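Local coordinates for protein peptidoglycan N-acetylglucosamine deacetylase (Bacillus cereus, PDB 4L1G) that removes acetyl groups from N-acetylglucosamine residues of peptidoglycan, using zinc as cofactor, and also acts on soluble chitin substrates, at residues Tyr62-Ser67 against Ile190-Val195; Ile128-Tyr133 against Lys152-Leu157. One frame throughout, in Å; residues are numbered along the deposited sequence. Where two conformers were deposited one is given.

The two contacts belong to one TIM-barrel-like polysaccharide deacetylase fold, with centres about 18 Å apart and nearest atoms about 6 Å apart, not touching. Along the chain, contact 2 is nested inside the long loop that contact 1 closes. Contact 1 sets the short strand 64-65 against strand 189-191; contact 2 sets strand 127-130 against helix 143-161, which covers it. The stretch F167-R169 connects them: V191 makes backbone hydrogen bonds with I168, and N130 with F167 and R169. Both contacts also reach the active site, since contact 2 carries the zinc ligand H131 and the W193 side chain of contact 1 lies about 6 Å from that of H131.

Contact 1: Tyr62-Ser67 against Ile190-Val195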
loop_
_atom_site.group_PDB
_atom_site.type_symbol
_atom_site.label_atom_id
_atom_site.label_comp_id
_atom_site.label_asym_id
_atom_site.label_seq_id
_atom_site.Cartn_x
_atom_site.Cartn_y
_atom_site.Cartn_z
ATOM N N TYR A 62 13.589 13.125 -4.653
ATOM C CA TYR A 62 12.616 12.426 -5.484
ATOM C C TYR A 62 11.225 12.383 -4.858
ATOM O O TYR A 62 11.040 12.747 -3.696
ATOM C CB TYR A 62 13.092 11.000 -5.762
ATOM C CG TYR A 62 14.496 10.920 -6.313
ATOM C CD1 TYR A 62 14.766 11.263 -7.631
ATOM C CD2 TYR A 62 15.552 10.496 -5.516
ATOM C CE1 TYR A 62 16.049 11.193 -8.141
ATOM C CE2 TYR A 62 16.838 10.421 -6.017
ATOM C CZ TYR A 62 17.080 10.769 -7.330
ATOM O OH TYR A 62 18.360 10.697 -7.834
ATOM N N ALA A 63 10.247 11.936 -5.641
ATOM C CA ALA A 63 8.906 11.693 -5.124
ATOM C C ALA A 63 8.938 10.405 -4.311
ATOM O O ALA A 63 8.686 9.321 -4.834
ATOM C CB ALA A 63 7.906 11.588 -6.265
ATOM N N TYR A 64 9.245 10.537 -3.025
ATOM C CA TYR A 64 9.584 9.392 -2.190
ATOM C C TYR A 64 9.353 9.734 -0.718
ATOM O O TYR A 64 9.858 10.743 -0.224
ATOM C CB TYR A 64 11.052 9.033 -2.436
ATOM C CG TYR A 64 11.551 7.769 -1.773
ATOM C CD1 TYR A 64 11.097 6.522 -2.178
ATOM C CD2 TYR A 64 12.511 7.824 -0.769
ATOM C CE1 TYR A 64 11.565 5.365 -1.584
ATOM C CE2 TYR A 64 12.987 6.673 -0.171
ATOM C CZ TYR A 64 12.510 5.447 -0.583
ATOM O OH TYR A 64 12.982 4.296 0.010
ATOM N N ALA A 65 8.587 8.902 -0.018
ATOM C CA ALA A 65 8.294 9.153 1.391
ATOM C C ALA A 65 8.030 7.875 2.183
ATOM O O ALA A 65 7.663 6.846 1.617
ATOM C CB ALA A 65 7.116 10.113 1.528
ATOM N N PHE A 66 8.224 7.957 3.496
ATOM C CA PHE A 66 7.962 6.842 4.400
ATOM C C PHE A 66 6.682 7.084 5.195
ATOM O O PHE A 66 5.990 6.143 5.593
ATOM C CB PHE A 66 9.131 6.655 5.368
ATOM C CG PHE A 66 10.388 6.158 4.715
ATOM C CD1 PHE A 66 11.294 7.047 4.155
ATOM C CD2 PHE A 66 10.666 4.800 4.663
ATOM C CE1 PHE A 66 12.454 6.589 3.552
ATOM C CE2 PHE A 66 11.825 4.336 4.062
ATOM C CZ PHE A 66 12.720 5.231 3.506
ATOM N N SER A 67 6.379 8.358 5.425
ATOM C CA SER A 67 5.222 8.755 6.211
ATOM C C SER A 67 4.752 10.144 5.780
ATOM O O SER A 67 5.341 10.749 4.884
ATOM C CB SER A 67 5.549 8.721 7.706
ATOM O OG SER A 67 6.765 9.395 7.989
ATOM N N ILE A 190 6.627 7.188 -5.029
ATOM C CA ILE A 190 6.918 5.952 -4.326
ATOM C C ILE A 190 6.765 6.139 -2.824
ATOM O O ILE A 190 7.382 7.022 -2.230
ATOM C CB ILE A 190 8.326 5.437 -4.664
ATOM C CG1 ILE A 190 8.377 5.025 -6.140
ATOM C CG2 ILE A 190 8.708 4.282 -3.753
ATOM C CD1 ILE A 190 9.616 4.264 -6.528
ATOM N N VAL A 191 5.919 5.317 -2.214
ATOM C CA VAL A 191 5.713 5.396 -0.774
ATOM C C VAL A 191 6.039 4.071 -0.105
ATOM O O VAL A 191 5.503 3.026 -0.477
ATOM C CB VAL A 191 4.272 5.819 -0.419
ATOM C CG1 VAL A 191 4.061 5.774 1.089
ATOM C CG2 VAL A 191 3.980 7.212 -0.961
ATOM N N GLN A 192 6.937 4.120 0.872
ATOM C CA GLN A 192 7.261 2.945 1.664
ATOM C C GLN A 192 6.270 2.850 2.817
ATOM O O GLN A 192 5.058 2.886 2.605
ATOM C CB GLN A 192 8.694 3.033 2.195
ATOM C CG GLN A 192 9.753 3.261 1.121
ATOM C CD GLN A 192 10.128 1.994 0.369
ATOM O OE1 GLN A 192 9.402 1.000 0.395
ATOM N NE2 GLN A 192 11.277 2.023 -0.302
ATOM N N TRP A 193 6.787 2.740 4.035
ATOM C CA TRP A 193 5.941 2.667 5.219
ATOM C C TRP A 193 6.728 3.070 6.461
ATOM O O TRP A 193 7.953 3.184 6.414
ATOM C CB TRP A 193 5.352 1.261 5.381
ATOM C CG TRP A 193 6.384 0.178 5.515
ATOM C CD1 TRP A 193 6.919 -0.306 6.675
ATOM C CD2 TRP A 193 7.001 -0.559 4.450
ATOM N NE1 TRP A 193 7.831 -1.296 6.398
ATOM C CE2 TRP A 193 7.901 -1.471 5.040
ATOM C CE3 TRP A 193 6.884 -0.533 3.056
ATOM C CZ2 TRP A 193 8.679 -2.350 4.286
ATOM C CZ3 TRP A 193 7.658 -1.410 2.304
ATOM C CH2 TRP A 193 8.544 -2.305 2.923
ATOM N N SER A 194 6.024 3.292 7.566
ATOM C CA SER A 194 6.677 3.686 8.812
ATOM C C SER A 194 6.224 2.832 9.995
ATOM O O SER A 194 6.837 2.863 11.060
ATOM C CB SER A 194 6.447 5.172 9.106
ATOM O OG SER A 194 5.092 5.431 9.428
ATOM N N VAL A 195 5.146 2.078 9.802
ATOM C CA VAL A 195 4.689 1.125 10.808
ATOM C C VAL A 195 4.521 -0.258 10.182
ATOM O O VAL A 195 3.643 -0.468 9.343
ATOM C CB VAL A 195 3.357 1.561 11.459
ATOM C CG1 VAL A 195 2.886 0.515 12.466
ATOM C CG2 VAL A 195 3.508 2.921 12.127
#
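Y64 and A65 pair with I190 and V191 as a short parallel beta ladder, adding strand 64-65 to the edge of a three-stranded sheet that continues through 189-191 to 167-168. The backbone bonds follow the parallel pattern. I190 grips the residues flanking Y64, its N donating to A63 O (3.0 Å) and its O accepting from A65 N. One step on, Q192 N donates to A65 O at 2.9 Å. A63 itself is the centre of an inverse gamma turn leading into the strand.

Van der Waals packing fills in around the ladder. On one face of the sheet, I190 CG2 comes to the edge of the Y64 ring, 3.6 Å from CD1. A65 and V191 point to the other face, where F260 covers both. Beyond the ladder, F66 and Q192 lie side by side, pointing the same way, with ring and amide planes 23° apart and F66 CD2 resting 3.6 Å from Q192 CB. The carbonyl O of W193 sits in the plane of the F66 ring, at its edge. S67 CB meets S194 OG at 3.7 Å, though that hydroxyl has its hydrogen bond with V221 N.

W193 turns its CB away from 62-67, and its indole comes within about 5 Å of the side chain of D80, the predicted proton acceptor. The chain leaving the middle strand of the sheet thus carries the indole to the neighbourhood of the active site.

The side-chain polar link is between Q192 and Y64. Q192 CG lies anti to its carbonyl carbon, and a bend at chi2 (-80°) sets the amide carbon. NE2, which also makes a weak bond to G173 O, donates in the plane of its amide to Y64 OH, 2.9 Å away and nearly straight at 170°.

Contact 2: Ile128-Tyr133 against Lys152-Leu157; sequences IGNHTY and KTEEIL
K152 lays the end of its side chain over one face of the Y133 ring, a cation-pi contact where the loop after strand 127-130 meets helix 143-161. The chain bends at chi3 (61°), which puts CE 3.8 Å from the ring centroid, displaced toward the rim, while NZ stands 4.3 Å from the same centroid. One water makes weak bonds to both K152 NZ and Y133 OH, and the hydroxyl also pairs with E112. At the ring edge, in its plane, I156 CD1 touches Y133 CE1 at 3.7 Å.

Deeper in, strand and helix run nearly antiparallel (158°), their axes 9.0 Å apart. L157 CD1 fills in beneath the strand, 3.9 Å from I128 CG2 and close to G129 O. T153 fits under the loop: its CG2 lies 3.2 Å from N130 OD1, and its OG1, close to Y133 N, bonds to Q149 O instead. Y133 N is held by Q149 OE1.

N130 forms an Asx turn, its OD1 accepting from T132 N at 2.9 Å. ND2 donates to I150 O and, in one deposited conformer of E154, to E154 OE2 (3.3 Å, N-H...O 165°), met on the anti side and out of the carboxylate plane. H131 and H135 are zinc ligands of the HTYSH sequence. Since N130 ties the turn to I150 and, less surely, E154, it probably steadies the backbone carrying H131.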
loop_
_atom_site.group_PDB
_atom_site.type_symbol
_atom_site.label_atom_id
_atom_site.label_comp_id
_atom_site.label_asym_id
_atom_site.label_seq_id
_atom_site.Cartn_x
_atom_site.Cartn_y
_atom_site.Cartn_z
ATOM N N ILE A 128 -5.806 2.387 -5.584
ATOM C CA ILE A 128 -4.962 1.287 -6.034
ATOM C C ILE A 128 -3.550 1.771 -6.357
ATOM O O ILE A 128 -3.369 2.807 -6.994
ATOM C CB ILE A 128 -5.578 0.591 -7.267
ATOM C CG1 ILE A 128 -6.894 -0.088 -6.880
ATOM C CG2 ILE A 128 -4.610 -0.422 -7.864
ATOM C CD1 ILE A 128 -7.634 -0.695 -8.040
ATOM N N GLY A 129 -2.552 1.024 -5.897
ATOM C CA GLY A 129 -1.168 1.337 -6.198
ATOM C C GLY A 129 -0.492 0.226 -6.982
ATOM O O GLY A 129 -0.987 -0.900 -7.033
ATOM N N ASN A 130 0.647 0.549 -7.584
ATOM C CA ASN A 130 1.412 -0.400 -8.388
ATOM C C ASN A 130 2.471 -1.108 -7.542
ATOM O O ASN A 130 3.367 -0.468 -7.002
ATOM C CB ASN A 130 2.065 0.346 -9.562
ATOM C CG ASN A 130 2.701 -0.585 -10.584
ATOM O OD1 ASN A 130 3.235 -1.642 -10.248
ATOM N ND2 ASN A 130 2.656 -0.181 -11.849
ATOM N N HIS A 131 2.379 -2.431 -7.443
ATOM C CA HIS A 131 3.311 -3.202 -6.620
ATOM C C HIS A 131 4.211 -4.121 -7.454
ATOM O O HIS A 131 4.697 -5.138 -6.955
ATOM C CB HIS A 131 2.535 -4.024 -5.587
ATOM C CG HIS A 131 3.345 -4.421 -4.392
ATOM N ND1 HIS A 131 4.146 -3.532 -3.706
ATOM C CD2 HIS A 131 3.469 -5.608 -3.752
ATOM C CE1 HIS A 131 4.732 -4.156 -2.699
ATOM N NE2 HIS A 131 4.340 -5.416 -2.706
ATOM N N THR A 132 4.444 -3.731 -8.707
ATOM C CA THR A 132 5.113 -4.551 -9.731
ATOM C C THR A 132 4.271 -5.749 -10.162
ATOM O O THR A 132 3.207 -6.012 -9.602
ATOM C CB THR A 132 6.534 -5.055 -9.338
ATOM O OG1 THR A 132 6.425 -6.196 -8.476
ATOM C CG2 THR A 132 7.355 -3.957 -8.670
ATOM N N TYR A 133 4.766 -6.470 -11.164
ATOM C CA TYR A 133 4.026 -7.577 -11.753
ATOM C C TYR A 133 4.194 -8.889 -10.994
ATOM O O TYR A 133 3.209 -9.511 -10.605
ATOM C CB TYR A 133 4.419 -7.766 -13.221
ATOM C CG TYR A 133 3.665 -8.882 -13.904
ATOM C CD1 TYR A 133 2.362 -8.694 -14.348
ATOM C CD2 TYR A 133 4.252 -10.127 -14.102
ATOM C CE1 TYR A 133 1.664 -9.714 -14.971
ATOM C CE2 TYR A 133 3.562 -11.152 -14.726
ATOM C CZ TYR A 133 2.269 -10.938 -15.155
ATOM O OH TYR A 133 1.576 -11.953 -15.774
ATOM N N LYS A 152 3.928 -2.905 -17.331
ATOM C CA LYS A 152 3.005 -4.015 -17.530
ATOM C C LYS A 152 1.911 -4.022 -16.462
ATOM O O LYS A 152 0.744 -4.265 -16.759
ATOM C CB LYS A 152 3.759 -5.347 -17.534
ATOM C CG LYS A 152 2.864 -6.567 -17.673
ATOM C CD LYS A 152 3.620 -7.758 -18.246
ATOM C CE LYS A 152 4.774 -8.180 -17.358
ATOM N NZ LYS A 152 5.470 -9.369 -17.932
ATOM N N THR A 153 2.295 -3.739 -15.221
ATOM C CA THR A 153 1.344 -3.681 -14.119
ATOM C C THR A 153 0.421 -2.479 -14.272
ATOM O O THR A 153 -0.778 -2.565 -14.003
ATOM C CB THR A 153 2.068 -3.606 -12.764
ATOM O OG1 THR A 153 2.969 -4.711 -12.645
ATOM C CG2 THR A 153 1.071 -3.640 -11.609
ATOM N N GLU A 154 0.986 -1.361 -14.716
ATOM C CA GLU A 154 0.216 -0.142 -14.913
ATOM C C GLU A 154 -0.886 -0.351 -15.950
ATOM O O GLU A 154 -2.022 0.084 -15.755
ATOM C CB GLU A 154 1.140 1.001 -15.341
ATOM C CG GLU A 154 0.513 2.384 -15.264
ATOM C CD GLU A 154 0.641 3.022 -13.890
ATOM O OE1 GLU A 154 0.564 4.264 -13.813
ATOM O OE2 GLU A 154 0.817 2.291 -12.890
ATOM N N GLU A 155 -0.544 -1.025 -17.048
ATOM C CA GLU A 155 -1.502 -1.304 -18.115
ATOM C C GLU A 155 -2.646 -2.176 -17.620
ATOM O O GLU A 155 -3.811 -1.920 -17.923
ATOM C CB GLU A 155 -0.813 -1.990 -19.296
ATOM C CG GLU A 155 0.131 -1.097 -20.080
ATOM C CD GLU A 155 0.916 -1.857 -21.134
ATOM O OE1 GLU A 155 0.819 -3.105 -21.169
ATOM O OE2 GLU A 155 1.633 -1.207 -21.926
ATOM N N ILE A 156 -2.304 -3.212 -16.863
ATOM C CA ILE A 156 -3.296 -4.124 -16.308
ATOM C C ILE A 156 -4.258 -3.395 -15.373
ATOM O O ILE A 156 -5.476 -3.535 -15.488
ATOM C CB ILE A 156 -2.616 -5.284 -15.551
ATOM C CG1 ILE A 156 -1.869 -6.191 -16.535
ATOM C CG2 ILE A 156 -3.641 -6.082 -14.755
ATOM C CD1 ILE A 156 -0.997 -7.236 -15.871
ATOM N N LEU A 157 -3.703 -2.606 -14.459
ATOM C CA LEU A 157 -4.504 -1.889 -13.475
ATOM C C LEU A 157 -5.322 -0.766 -14.105
ATOM O O LEU A 157 -6.446 -0.499 -13.681
ATOM C CB LEU A 157 -3.617 -1.344 -12.352
ATOM C CG LEU A 157 -2.899 -2.414 -11.526
ATOM C CD1 LEU A 157 -2.017 -1.784 -10.462
ATOM C CD2 LEU A 157 -3.905 -3.371 -10.904
HETATM O O HOH W 1 3.395 -11.935 -18.309
#